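Local structure of rifamycin polyketide synthase (Amycolatopsis mediterranei, 4LN9) at residues A[45-48]-A[53-56]. The protein forms the dehydratase domain of the terminal module of a type I modular polyketide synthase and probably removes water from the growing rifamycin chain. Residues are numbered along the deposited sequence; the frame is centred on the assembly and turned at random.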
ATOM      1  N   VAL A  45       3.564   1.570   2.959  1.00 35.30           N
ATOM      2  CA  VAL A  45       2.697   2.737   2.968  1.00 37.64           C
ATOM      3  C   VAL A  45       1.677   2.676   4.087  1.00 29.60           C
ATOM      4  O   VAL A  45       1.232   1.593   4.472  1.00 28.46           O
ATOM      5  CB  VAL A  45       1.991   2.951   1.617  1.00 40.34           C
ATOM      6  CG1 VAL A  45       0.929   1.883   1.397  1.00 39.02           C
ATOM      7  CG2 VAL A  45       1.382   4.343   1.556  1.00 40.72           C
ATOM      8  N   GLN A  46       1.503   3.801   4.769  1.00 32.86           N
ATOM      9  CA  GLN A  46       0.490   3.881   5.805  1.00 32.18           C
ATOM     10  C   GLN A  46      -0.901   3.848   5.193  1.00 30.36           C
ATOM     11  O   GLN A  46      -1.087   4.202   4.028  1.00 30.69           O
ATOM     12  CB  GLN A  46       0.681   5.149   6.629  1.00 34.00           C
ATOM     13  CG  GLN A  46       2.033   5.217   7.315  1.00 40.89           C
ATOM     14  CD  GLN A  46       2.292   6.564   7.952  1.00 43.17           C
ATOM     15  OE1 GLN A  46       2.758   7.494   7.293  1.00 46.56           O
ATOM     16  NE2 GLN A  46       1.980   6.681   9.236  1.00 49.71           N
ATOM     17  N   LEU A  47      -1.861   3.352   5.964  1.00 30.15           N
ATOM     18  CA  LEU A  47      -3.248   3.293   5.529  1.00 32.02           C
ATOM     19  C   LEU A  47      -4.126   4.134   6.454  1.00 29.47           C
ATOM     20  O   LEU A  47      -4.688   3.619   7.421  1.00 31.79           O
ATOM     21  CB  LEU A  47      -3.737   1.841   5.503  1.00 31.35           C
ATOM     22  CG  LEU A  47      -2.963   0.879   4.596  1.00 27.62           C
ATOM     23  CD1 LEU A  47      -3.436  -0.553   4.803  1.00 30.46           C
ATOM     24  CD2 LEU A  47      -3.098   1.283   3.136  1.00 31.98           C
ATOM     25  N   PRO A  48      -4.134   5.457   6.229  1.00 31.36           N
ATOM     26  CA  PRO A  48      -4.783   6.424   7.114  1.00 35.04           C
ATOM     27  C   PRO A  48      -6.243   6.062   7.365  1.00 40.97           C
ATOM     28  O   PRO A  48      -6.815   6.468   8.376  1.00 37.70           O
ATOM     29  CB  PRO A  48      -4.705   7.736   6.327  1.00 37.79           C
ATOM     30  CG  PRO A  48      -3.569   7.555   5.375  1.00 34.12           C
ATOM     31  CD  PRO A  48      -3.542   6.090   5.038  1.00 30.86           C
ATOM     32  N   LEU A  53      -1.062  -0.279   8.153  1.00 29.91           N
ATOM     33  CA  LEU A  53      -0.073  -0.038   7.125  1.00 31.97           C
ATOM     34  C   LEU A  53       0.207  -1.329   6.390  1.00 29.79           C
ATOM     35  O   LEU A  53      -0.297  -2.391   6.757  1.00 28.39           O
ATOM     36  CB  LEU A  53       1.219   0.514   7.732  1.00 37.31           C
ATOM     37  CG  LEU A  53       1.899  -0.334   8.810  1.00 37.25           C
ATOM     38  CD1 LEU A  53       2.550  -1.569   8.202  1.00 38.27           C
ATOM     39  CD2 LEU A  53       2.920   0.496   9.570  1.00 42.00           C
ATOM     40  N   VAL A  54       0.878  -1.203   5.256  1.00 29.55           N
ATOM     41  CA  VAL A  54       1.124  -2.348   4.418  1.00 30.35           C
ATOM     42  C   VAL A  54       2.517  -2.286   3.811  1.00 25.46           C
ATOM     43  O   VAL A  54       3.026  -1.205   3.504  1.00 27.19           O
ATOM     44  CB  VAL A  54       0.052  -2.482   3.322  1.00 31.21           C
ATOM     45  CG1 VAL A  54       0.228  -1.402   2.268  1.00 30.85           C
ATOM     46  CG2 VAL A  54       0.111  -3.866   2.693  1.00 32.33           C
ATOM     47  N   PHE A  55       3.220  -3.409   3.925  1.00 30.26           N
ATOM     48  CA  PHE A  55       4.502  -3.591   3.268  1.00 29.77           C
ATOM     49  C   PHE A  55       4.307  -4.403   1.997  1.00 21.71           C
ATOM     50  O   PHE A  55       3.723  -5.487   2.040  1.00 26.81           O
ATOM     51  CB  PHE A  55       5.459  -4.338   4.197  1.00 30.63           C
ATOM     52  CG  PHE A  55       6.027  -3.485   5.289  1.00 31.73           C
ATOM     53  CD1 PHE A  55       5.288  -3.207   6.425  1.00 32.35           C
ATOM     54  CD2 PHE A  55       7.277  -2.903   5.148  1.00 37.79           C
ATOM     55  CE1 PHE A  55       5.802  -2.407   7.425  1.00 34.67           C
ATOM     56  CE2 PHE A  55       7.794  -2.093   6.138  1.00 38.51           C
ATOM     57  CZ  PHE A  55       7.062  -1.857   7.287  1.00 37.42           C
ATOM     58  N   THR A  56       5.010  -4.002   0.943  1.00 28.31           N
ATOM     59  CA  THR A  56       4.975  -4.723  -0.326  1.00 27.60           C
ATOM     60  C   THR A  56       6.362  -5.188  -0.756  1.00 30.94           C
ATOM     61  O   THR A  56       7.357  -4.491  -0.548  1.00 32.85           O
ATOM     62  CB  THR A  56       4.368  -3.868  -1.455  1.00 30.62           C
ATOM     63  OG1 THR A  56       5.166  -2.693  -1.649  1.00 37.74           O
ATOM     64  CG2 THR A  56       2.944  -3.457  -1.109  1.00 36.71           C
TER
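Val45 and Val54 form an antiparallel hydrogen-bonded pair, flanked by the non-hydrogen-bonded pair of Gln46 and Leu53, where the two strands of a beta hairpin flank its turn. The hairpin, strand 41-47 followed by strand 52-59, belongs to the N-terminal part of the double hotdog fold. Val45 N donates to Val54 O and Val54 N to Val45 O, each at 2.9 Å.

The two valines stand side by side on one face and point the same way. Their CG1 methyls touch at 3.5 Å, tighter than a usual van der Waals contact. In both residues CG1 lies between the backbone N and the carbonyl carbon (chi1 71° and 72°), a matched setting that turns these methyls against each other. Leu47 points toward the partner strand, its CD1 4.0 Å from Leu53 C and near Val54 CB. Gln119 of the second subunit packs on Val45 and Leu47, and its NE2 is hydrogen-bonded to Gln46 O, so this end of the hairpin is part of the dimer contact. On the other face Gln46 OE1 is hydrogen-bonded to Trp145 NE1 of the second subunit. Leu53 CB lies 3.4 Å from Val45 O and 3.9 Å from Gln46 CA, while the end of the side chain leads away from strand 41-47 and the residue packs on Leu122 and Glu93 of its own chain. Leu47 CG rests 3.9 Å from Leu53 CA.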